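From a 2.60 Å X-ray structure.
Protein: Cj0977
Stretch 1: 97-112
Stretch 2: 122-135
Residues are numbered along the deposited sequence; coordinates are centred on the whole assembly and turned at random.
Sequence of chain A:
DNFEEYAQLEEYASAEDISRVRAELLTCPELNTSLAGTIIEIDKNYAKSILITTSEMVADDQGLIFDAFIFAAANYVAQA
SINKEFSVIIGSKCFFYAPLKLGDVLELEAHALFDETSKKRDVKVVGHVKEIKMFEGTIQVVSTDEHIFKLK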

ATOM      1  N   TYR A  97      -8.831  -9.382   5.971  1.00 31.86           N
ATOM      2  CA  TYR A  97     -10.028 -10.119   6.409  1.00 31.98           C
ATOM      3  C   TYR A  97     -11.302  -9.296   6.339  1.00 31.96           C
ATOM      4  O   TYR A  97     -12.379  -9.821   6.162  1.00 31.71           O
ATOM      5  N   ALA A  98     -11.170  -7.990   6.494  1.00 32.37           N
ATOM      6  CA  ALA A  98     -12.321  -7.105   6.466  1.00 32.35           C
ATOM      7  C   ALA A  98     -11.815  -5.712   6.176  1.00 32.65           C
ATOM      8  O   ALA A  98     -10.728  -5.336   6.615  1.00 33.15           O
ATOM      9  N   PRO A  99     -12.597  -4.920   5.435  1.00 32.71           N
ATOM     10  CA  PRO A  99     -12.111  -3.574   5.126  1.00 32.31           C
ATOM     11  C   PRO A  99     -12.339  -2.646   6.282  1.00 32.38           C
ATOM     12  O   PRO A  99     -13.240  -2.857   7.071  1.00 32.56           O
ATOM     13  N   LEU A 100     -11.511  -1.617   6.386  1.00 32.88           N
ATOM     14  CA  LEU A 100     -11.699  -0.575   7.393  1.00 32.75           C
ATOM     15  C   LEU A 100     -12.805   0.402   7.009  1.00 32.63           C
ATOM     16  O   LEU A 100     -13.152   0.538   5.834  1.00 32.53           O
ATOM     17  N   LYS A 101     -13.342   1.069   8.024  1.00 32.29           N
ATOM     18  CA  LYS A 101     -14.383   2.039   7.877  1.00 32.03           C
ATOM     19  C   LYS A 101     -13.822   3.373   8.371  1.00 32.02           C
ATOM     20  O   LYS A 101     -13.098   3.405   9.369  1.00 31.71           O
ATOM     21  N   LEU A 102     -14.140   4.472   7.680  1.00 31.82           N
ATOM     22  CA  LEU A 102     -13.679   5.793   8.120  1.00 31.78           C
ATOM     23  C   LEU A 102     -14.059   6.020   9.573  1.00 31.84           C
ATOM     24  O   LEU A 102     -15.204   5.821   9.948  1.00 32.03           O
ATOM     25  N   GLY A 103     -13.093   6.430  10.382  1.00 32.04           N
ATOM     26  CA  GLY A 103     -13.291   6.554  11.823  1.00 32.22           C
ATOM     27  C   GLY A 103     -12.601   5.449  12.618  1.00 32.37           C
ATOM     28  O   GLY A 103     -12.344   5.587  13.811  1.00 32.59           O
ATOM     29  N   ASP A 104     -12.323   4.330  11.968  1.00 32.46           N
ATOM     30  CA  ASP A 104     -11.617   3.244  12.634  1.00 32.69           C
ATOM     31  C   ASP A 104     -10.172   3.635  12.889  1.00 32.65           C
ATOM     32  O   ASP A 104      -9.568   4.349  12.088  1.00 32.78           O
ATOM     33  N   VAL A 105      -9.610   3.168  13.998  1.00 32.33           N
ATOM     34  CA  VAL A 105      -8.175   3.197  14.108  1.00 32.11           C
ATOM     35  C   VAL A 105      -7.596   1.787  14.125  1.00 32.10           C
ATOM     36  O   VAL A 105      -8.010   0.928  14.878  1.00 32.10           O
ATOM     37  N   LEU A 106      -6.639   1.564  13.246  1.00 32.17           N
ATOM     38  CA  LEU A 106      -6.002   0.284  13.110  1.00 32.01           C
ATOM     39  C   LEU A 106      -4.769   0.219  14.001  1.00 32.31           C
ATOM     40  O   LEU A 106      -3.964   1.161  14.061  1.00 32.24           O
ATOM     41  N   GLU A 107      -4.631  -0.894  14.710  1.00 32.39           N
ATOM     42  CA  GLU A 107      -3.480  -1.117  15.571  1.00 32.56           C
ATOM     43  C   GLU A 107      -2.597  -2.237  14.968  1.00 32.38           C
ATOM     44  O   GLU A 107      -3.024  -3.374  14.854  1.00 32.52           O
ATOM     45  N   LEU A 108      -1.378  -1.905  14.553  1.00 32.31           N
ATOM     46  CA  LEU A 108      -0.506  -2.896  13.927  1.00 32.17           C
ATOM     47  C   LEU A 108       0.650  -3.332  14.839  1.00 32.02           C
ATOM     48  O   LEU A 108       1.212  -2.526  15.562  1.00 31.94           O
ATOM     49  N   GLU A 109       0.980  -4.616  14.810  1.00 32.09           N
ATOM     50  CA  GLU A 109       2.194  -5.107  15.451  1.00 32.89           C
ATOM     51  C   GLU A 109       3.017  -5.869  14.437  1.00 32.78           C
ATOM     52  O   GLU A 109       2.468  -6.621  13.631  1.00 33.03           O
ATOM     53  N   ALA A 110       4.329  -5.687  14.491  1.00 32.65           N
ATOM     54  CA  ALA A 110       5.247  -6.362  13.564  1.00 32.52           C
ATOM     55  C   ALA A 110       6.332  -7.104  14.314  1.00 32.58           C
ATOM     56  O   ALA A 110       6.923  -6.564  15.246  1.00 32.86           O
ATOM     57  N   HIS A 111       6.599  -8.341  13.918  1.00 32.77           N
ATOM     58  CA  HIS A 111       7.644  -9.144  14.558  1.00 32.54           C
ATOM     59  C   HIS A 111       8.499  -9.734  13.464  1.00 32.87           C
ATOM     60  O   HIS A 111       7.978 -10.410  12.564  1.00 33.00           O
ATOM     61  N   ALA A 112       9.799  -9.444  13.522  1.00 32.86           N
ATOM     62  CA  ALA A 112      10.753  -9.902  12.524  1.00 32.87           C
ATOM     63  C   ALA A 112      11.278 -11.257  12.936  1.00 33.19           C
ATOM     64  O   ALA A 112      11.662 -11.437  14.069  1.00 33.19           O
ATOM     65  N   ASP A 122      12.251 -11.585   7.087  1.00 33.34           N
ATOM     66  CA  ASP A 122      10.791 -11.807   6.983  1.00 33.74           C
ATOM     67  C   ASP A 122      10.106 -11.203   8.206  1.00 33.26           C
ATOM     68  O   ASP A 122      10.504 -11.453   9.331  1.00 33.57           O
ATOM     69  N   VAL A 123       9.072 -10.417   7.986  1.00 32.98           N
ATOM     70  CA  VAL A 123       8.386  -9.746   9.078  1.00 33.00           C
ATOM     71  C   VAL A 123       6.905 -10.094   9.091  1.00 32.95           C
ATOM     72  O   VAL A 123       6.219  -9.989   8.076  1.00 32.98           O
ATOM     73  N   LYS A 124       6.417 -10.520  10.246  1.00 33.09           N
ATOM     74  CA  LYS A 124       5.021 -10.908  10.391  1.00 33.19           C
ATOM     75  C   LYS A 124       4.272  -9.676  10.924  1.00 33.04           C
ATOM     76  O   LYS A 124       4.650  -9.108  11.955  1.00 33.21           O
ATOM     77  N   VAL A 125       3.267  -9.215  10.189  1.00 32.58           N
ATOM     78  CA  VAL A 125       2.482  -8.058  10.608  1.00 32.70           C
ATOM     79  C   VAL A 125       1.016  -8.454  10.824  1.00 32.74           C
ATOM     80  O   VAL A 125       0.458  -9.252  10.063  1.00 32.83           O
ATOM     81  N   VAL A 126       0.396  -7.880  11.844  1.00 32.36           N
ATOM     82  CA  VAL A 126      -0.967  -8.218  12.192  1.00 32.40           C
ATOM     83  C   VAL A 126      -1.667  -6.902  12.503  1.00 32.46           C
ATOM     84  O   VAL A 126      -1.063  -6.029  13.117  1.00 32.57           O
ATOM     85  N   GLY A 127      -2.914  -6.730  12.053  1.00 32.41           N
ATOM     86  CA  GLY A 127      -3.654  -5.486  12.316  1.00 32.16           C
ATOM     87  C   GLY A 127      -5.003  -5.720  13.002  1.00 32.45           C
ATOM     88  O   GLY A 127      -5.742  -6.644  12.652  1.00 32.91           O
ATOM     89  N   HIS A 128      -5.334  -4.882  13.974  1.00 32.13           N
ATOM     90  CA  HIS A 128      -6.580  -5.002  14.694  1.00 32.15           C
ATOM     91  C   HIS A 128      -7.365  -3.699  14.649  1.00 32.45           C
ATOM     92  O   HIS A 128      -6.776  -2.620  14.674  1.00 32.72           O
ATOM     93  N   VAL A 129      -8.692  -3.795  14.602  1.00 32.17           N
ATOM     94  CA  VAL A 129      -9.516  -2.678  15.022  1.00 31.97           C
ATOM     95  C   VAL A 129     -10.219  -3.133  16.274  1.00 32.20           C
ATOM     96  O   VAL A 129     -11.021  -4.065  16.238  1.00 32.17           O
ATOM     97  N   LYS A 130      -9.948  -2.446  17.377  1.00 32.64           N
ATOM     98  CA  LYS A 130     -10.365  -2.889  18.714  1.00 32.65           C
ATOM     99  C   LYS A 130      -9.932  -4.339  18.879  1.00 32.72           C
ATOM    100  O   LYS A 130      -8.746  -4.628  18.750  1.00 33.06           O
ATOM    101  N   GLU A 131     -10.858  -5.257  19.149  1.00 32.50           N
ATOM    102  CA  GLU A 131     -10.464  -6.660  19.312  1.00 32.71           C
ATOM    103  C   GLU A 131     -10.528  -7.547  18.067  1.00 32.55           C
ATOM    104  O   GLU A 131     -10.317  -8.748  18.151  1.00 32.73           O
ATOM    105  N   ILE A 132     -10.819  -6.978  16.916  1.00 32.23           N
ATOM    106  CA  ILE A 132     -10.995  -7.782  15.729  1.00 31.92           C
ATOM    107  C   ILE A 132      -9.750  -7.759  14.843  1.00 32.12           C
ATOM    108  O   ILE A 132      -9.263  -6.696  14.464  1.00 31.74           O
ATOM    109  N   LYS A 133      -9.224  -8.935  14.530  1.00 32.35           N
ATOM    110  CA  LYS A 133      -8.100  -9.024  13.614  1.00 32.77           C
ATOM    111  C   LYS A 133      -8.589  -8.778  12.181  1.00 33.05           C
ATOM    112  O   LYS A 133      -9.422  -9.498  11.667  1.00 33.37           O
HETATM  113  N   MSE A 134      -8.069  -7.737  11.553  1.00 33.66           N
HETATM  114  CA  MSE A 134      -8.525  -7.265  10.244  1.00 34.53           C
HETATM  115  C   MSE A 134      -7.537  -7.630   9.135  1.00 33.92           C
HETATM  116  O   MSE A 134      -7.902  -7.745   7.959  1.00 33.54           O
ATOM    117  N   PHE A 135      -6.268  -7.723   9.506  1.00 33.09           N
ATOM    118  CA  PHE A 135      -5.230  -7.852   8.530  1.00 32.83           C
ATOM    119  C   PHE A 135      -4.086  -8.704   9.069  1.00 33.06           C
ATOM    120  O   PHE A 135      -3.725  -8.637  10.258  1.00 33.09           O
TER

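Strands 105-112 and 122-129 run antiparallel, with an angle of 154° between their N-to-C directions; as in any extended strand, successive side chains alternate between the two faces of the sheet. Asp-122 (m) opens stretch 2 with its end leading away from stretch 1; its contribution is a backbone one, Ala-112 CA lying 3.6 Å from Asp-122 O in a CA-H...O contact.

Val-123 (t) points to the face that also carries Ala-110, Ala-112 and Val-125. Its CG1 lies 3.8 Å from Ala-110 CB and its CG2 4.1 Å from Ala-112 CB, so one valine bridges two alanines. Lys-124 turns to the other face, beside His-111 (m), but its chi1 of -136° lies between wells and its end leads away. The pairing there rests on the main chain: Lys-124 N donates to His-111 O at 2.8 Å and His-111 N to Lys-124 O at 2.9 Å.

Val-125 (t) returns to the apolar face, where its CG2 is 4.3 Å from Ala-110 CB and its CG1 4.5 Å from Leu-108 CD2. Leu-108 adopts m, p. On the opposite face Val-126, with an off-well chi1 of 96°, packs loosely against Glu-109 (m, t): Val-126 CG1 is 4.3 Å from Glu-109 CB. Two backbone hydrogen bonds, each 3.0 Å, join this pair, one between Val-126 N and Glu-109 O, the other between Glu-109 N and Val-126 O.

Gly-127 leaves space on the Leu-108 face. An ideal CB built there would come 3.1 Å from Leu-106 CD1, a tight approach; the t, p rotamer of Leu-106 places CD1 3.9 Å from Gly-127 C. His-128 (m) points to the Glu-107 face, though its ring end leads away, and its backbone holds the register: Glu-107 N to His-128 O measures 2.8 Å, His-128 N to Glu-107 O 2.9 Å.

Val-129 (t) has its CG2 4.2 Å from Leu-100 CG and 4.5 Å from Leu-106 CD1, while its CG1 is 3.8 Å from Asp-104 OD1. The carboxylate of Asp-104 finds its hydrogen bond within its own stretch, Lys-101 N to Asp-104 OD2 at 3.1 Å. In the type II' turn that follows, Lys-130 points away, but water 2 links it to stretch 1: the water accepts from Lys-130 N at 3.1 Å and donates to Val-105 O at 2.7 Å and Glu-107 OE1 at 2.5 Å.

Beyond the turn, Lys-133 (t, t, m, t) lays its CD 3.7 Å from Tyr-97 CE2, an oblique approach to the ring. Selenomethionine Met-134 has the most area covered by the other stretch, 112 Å². Its CA-to-CB bond points away, yet m, m, m torsions bring CE to 3.8 Å from Ala-98 CB, 3.9 Å from Leu-100 CD1 and 3.3 Å from Pro-99 O. Met-134 O accepts from Tyr-97 N at 2.7 Å and from water 1 at 2.9 Å; that water also donates to Ala-98 O at 2.4 Å. Phe-135 (t) points away, its backbone N 3.8 Å from Tyr-97 CD2.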

ATOM      1  CB  TYR A  97      -9.849 -10.655   7.833  1.00 31.63           C
ATOM      2  CG  TYR A  97      -8.644 -11.541   8.006  1.00 31.26           C
ATOM      3  CD1 TYR A  97      -8.524 -12.722   7.290  1.00 32.30           C
ATOM      4  CD2 TYR A  97      -7.633 -11.204   8.886  1.00 31.35           C
ATOM      5  CE1 TYR A  97      -7.416 -13.554   7.443  1.00 32.37           C
ATOM      6  CE2 TYR A  97      -6.517 -12.027   9.052  1.00 31.83           C
ATOM      7  CZ  TYR A  97      -6.418 -13.205   8.328  1.00 32.28           C
ATOM      8  OH  TYR A  97      -5.330 -14.035   8.481  1.00 30.99           O
ATOM      9  CB  ALA A  98     -13.014  -7.141   7.775  1.00 31.88           C
ATOM     10  CB  PRO A  99     -13.001  -3.160   3.969  1.00 32.34           C
ATOM     11  CG  PRO A  99     -14.293  -3.857   4.267  1.00 31.99           C
ATOM     12  CD  PRO A  99     -13.929  -5.183   4.860  1.00 32.29           C
ATOM     13  CB  LEU A 100     -10.404   0.189   7.626  1.00 32.14           C
ATOM     14  CG  LEU A 100      -9.576  -0.483   8.720  1.00 33.43           C
ATOM     15  CD1 LEU A 100      -9.095  -1.841   8.273  1.00 33.92           C
ATOM     16  CD2 LEU A 100      -8.397   0.369   9.109  1.00 34.00           C
ATOM     17  CB  LYS A 101     -15.581   1.589   8.728  1.00 31.57           C
ATOM     18  CG  LYS A 101     -16.747   2.543   8.729  1.00 32.15           C
ATOM     19  CD  LYS A 101     -18.060   1.843   8.416  1.00 33.21           C
ATOM     20  CE  LYS A 101     -18.789   1.360   9.653  1.00 34.56           C
ATOM     21  NZ  LYS A 101     -19.997   0.579   9.264  1.00 35.08           N
ATOM     22  CB  LEU A 102     -14.268   6.897   7.244  1.00 31.36           C
ATOM     23  CG  LEU A 102     -13.963   8.343   7.615  1.00 30.56           C
ATOM     24  CD1 LEU A 102     -12.492   8.618   7.677  1.00 29.64           C
ATOM     25  CD2 LEU A 102     -14.590   9.248   6.614  1.00 30.78           C
ATOM     26  CB  ASP A 104     -11.632   1.964  11.783  1.00 32.44           C
ATOM     27  CG  ASP A 104     -12.929   1.191  11.927  1.00 33.07           C
ATOM     28  OD1 ASP A 104     -13.659   1.442  12.907  1.00 32.86           O
ATOM     29  OD2 ASP A 104     -13.208   0.322  11.072  1.00 33.59           O
ATOM     30  CB  VAL A 105      -7.652   4.111  15.258  1.00 32.24           C
ATOM     31  CG1 VAL A 105      -8.769   4.728  15.996  1.00 31.24           C
ATOM     32  CG2 VAL A 105      -6.693   3.366  16.176  1.00 31.46           C
ATOM     33  CB  LEU A 106      -5.596   0.111  11.665  1.00 32.01           C
ATOM     34  CG  LEU A 106      -4.855  -1.149  11.249  1.00 32.34           C
ATOM     35  CD1 LEU A 106      -5.796  -2.342  11.293  1.00 31.57           C
ATOM     36  CD2 LEU A 106      -4.343  -0.920   9.847  1.00 31.25           C
ATOM     37  CB  GLU A 107      -3.972  -1.457  16.974  1.00 31.51           C
ATOM     38  CG  GLU A 107      -4.785  -0.351  17.572  1.00 31.66           C
ATOM     39  CD  GLU A 107      -5.289  -0.641  19.005  1.00 34.06           C
ATOM     40  OE1 GLU A 107      -6.557  -0.684  19.181  1.00 31.69           O
ATOM     41  OE2 GLU A 107      -4.408  -0.817  19.929  1.00 33.31           O
ATOM     42  CB  LEU A 108       0.030  -2.368  12.594  1.00 31.63           C
ATOM     43  CG  LEU A 108      -1.016  -1.811  11.625  1.00 32.53           C
ATOM     44  CD1 LEU A 108      -1.380  -0.344  11.877  1.00 31.85           C
ATOM     45  CD2 LEU A 108      -0.568  -1.967  10.184  1.00 33.26           C
ATOM     46  CB  GLU A 109       1.901  -6.030  16.624  1.00 32.71           C
ATOM     47  CG  GLU A 109       1.185  -5.367  17.733  1.00 34.90           C
ATOM     48  CD  GLU A 109       0.936  -6.300  18.894  1.00 37.84           C
ATOM     49  OE1 GLU A 109      -0.146  -6.174  19.524  1.00 40.14           O
ATOM     50  OE2 GLU A 109       1.809  -7.153  19.189  1.00 38.33           O
ATOM     51  CB  ALA A 110       5.873  -5.339  12.614  1.00 32.51           C
ATOM     52  CB  HIS A 111       7.040 -10.273  15.354  1.00 32.26           C
ATOM     53  CG  HIS A 111       6.135  -9.831  16.453  1.00 32.54           C
ATOM     54  ND1 HIS A 111       6.564  -9.697  17.758  1.00 32.88           N
ATOM     55  CD2 HIS A 111       4.816  -9.532  16.455  1.00 32.58           C
ATOM     56  CE1 HIS A 111       5.550  -9.309  18.514  1.00 33.48           C
ATOM     57  NE2 HIS A 111       4.473  -9.219  17.750  1.00 33.64           N
ATOM     58  CB  ALA A 112      11.892  -8.921  12.420  1.00 32.62           C
ATOM     59  CB  ASP A 122      10.476 -13.317   6.880  1.00 34.13           C
ATOM     60  CG  ASP A 122      11.192 -13.991   5.704  1.00 36.99           C
ATOM     61  OD1 ASP A 122      11.461 -13.302   4.693  1.00 39.49           O
ATOM     62  OD2 ASP A 122      11.494 -15.211   5.777  1.00 39.33           O
ATOM     63  CB  VAL A 123       8.553  -8.228   8.948  1.00 33.63           C
ATOM     64  CG1 VAL A 123       7.783  -7.494  10.068  1.00 33.68           C
ATOM     65  CG2 VAL A 123      10.032  -7.862   8.952  1.00 32.82           C
ATOM     66  CB  LYS A 124       4.946 -12.109  11.341  1.00 33.39           C
ATOM     67  CG  LYS A 124       4.034 -13.218  10.901  1.00 34.89           C
ATOM     68  CD  LYS A 124       2.599 -12.665  10.659  1.00 38.56           C
ATOM     69  CE  LYS A 124       1.573 -13.771  10.273  1.00 38.63           C
ATOM     70  NZ  LYS A 124       1.477 -13.990   8.786  1.00 39.14           N
ATOM     71  CB  VAL A 125       2.503  -6.941   9.558  1.00 33.16           C
ATOM     72  CG1 VAL A 125       1.937  -5.653  10.140  1.00 32.27           C
ATOM     73  CG2 VAL A 125       3.921  -6.717   9.019  1.00 34.06           C
ATOM     74  CB  VAL A 126      -0.991  -9.122  13.433  1.00 31.89           C
ATOM     75  CG1 VAL A 126      -1.218  -8.307  14.656  1.00 31.76           C
ATOM     76  CG2 VAL A 126      -2.063 -10.119  13.332  1.00 33.00           C
ATOM     77  CB  HIS A 128      -6.314  -5.305  16.170  1.00 31.42           C
ATOM     78  CG  HIS A 128      -6.014  -6.738  16.445  1.00 30.76           C
ATOM     79  ND1 HIS A 128      -4.729  -7.236  16.476  1.00 29.05           N
ATOM     80  CD2 HIS A 128      -6.829  -7.787  16.701  1.00 29.61           C
ATOM     81  CE1 HIS A 128      -4.766  -8.528  16.752  1.00 27.25           C
ATOM     82  NE2 HIS A 128      -6.027  -8.887  16.889  1.00 28.02           N
ATOM     83  CB  VAL A 129     -10.615  -2.231  14.007  1.00 32.02           C
ATOM     84  CG1 VAL A 129     -11.436  -1.140  14.634  1.00 30.53           C
ATOM     85  CG2 VAL A 129     -10.018  -1.730  12.684  1.00 30.85           C
ATOM     86  CB  LYS A 130     -11.858  -2.736  18.950  1.00 32.83           C
ATOM     87  CG  LYS A 130     -12.441  -1.404  18.547  1.00 32.91           C
ATOM     88  CD  LYS A 130     -12.622  -0.492  19.713  1.00 34.36           C
ATOM     89  CE  LYS A 130     -13.587   0.633  19.345  1.00 35.85           C
ATOM     90  NZ  LYS A 130     -15.029   0.222  19.400  1.00 36.81           N
ATOM     91  CB  GLU A 131     -11.203  -7.378  20.441  1.00 32.89           C
ATOM     92  CG  GLU A 131     -12.599  -6.900  20.875  1.00 34.84           C
ATOM     93  CD  GLU A 131     -13.448  -6.314  19.773  1.00 36.40           C
ATOM     94  OE1 GLU A 131     -13.027  -5.295  19.191  1.00 37.54           O
ATOM     95  OE2 GLU A 131     -14.557  -6.836  19.527  1.00 35.85           O
ATOM     96  CB  ILE A 132     -12.234  -7.276  14.942  1.00 32.24           C
ATOM     97  CG1 ILE A 132     -13.506  -7.534  15.744  1.00 32.07           C
ATOM     98  CG2 ILE A 132     -12.350  -7.924  13.565  1.00 30.99           C
ATOM     99  CD1 ILE A 132     -14.714  -6.880  15.101  1.00 33.39           C
ATOM    100  CB  LYS A 133      -7.403 -10.380  13.748  1.00 32.82           C
ATOM    101  CG  LYS A 133      -6.200 -10.530  12.837  1.00 33.05           C
ATOM    102  CD  LYS A 133      -5.812 -11.993  12.652  1.00 34.31           C
ATOM    103  CE  LYS A 133      -4.939 -12.482  13.803  1.00 36.46           C
ATOM    104  NZ  LYS A 133      -4.015 -13.643  13.485  1.00 36.78           N
HETATM  105  CB  MSE A 134      -8.555  -5.726  10.222  1.00 34.72           C
HETATM  106  CG  MSE A 134      -9.374  -5.063  11.283  1.00 39.71           C
HETATM  107 SE   MSE A 134     -11.330  -5.397  11.261  1.00 56.76          SE
HETATM  108  CE  MSE A 134     -11.865  -4.124   9.825  1.00 47.68           C
ATOM    109  CB  PHE A 135      -4.739  -6.451   8.100  1.00 32.20           C
ATOM    110  CG  PHE A 135      -3.475  -6.461   7.304  1.00 30.88           C
ATOM    111  CD1 PHE A 135      -3.509  -6.561   5.921  1.00 30.35           C
ATOM    112  CD2 PHE A 135      -2.252  -6.364   7.926  1.00 30.82           C
ATOM    113  CE1 PHE A 135      -2.318  -6.566   5.138  1.00 28.55           C
ATOM    114  CE2 PHE A 135      -1.049  -6.367   7.158  1.00 31.39           C
ATOM    115  CZ  PHE A 135      -1.093  -6.473   5.756  1.00 29.32           C
TER
HETATM  116  O   HOH W   1      -8.282  -5.317   6.511  1.00 22.53           O
HETATM  117  O   HOH W   2      -8.057  -0.037  17.354  1.00 21.69           O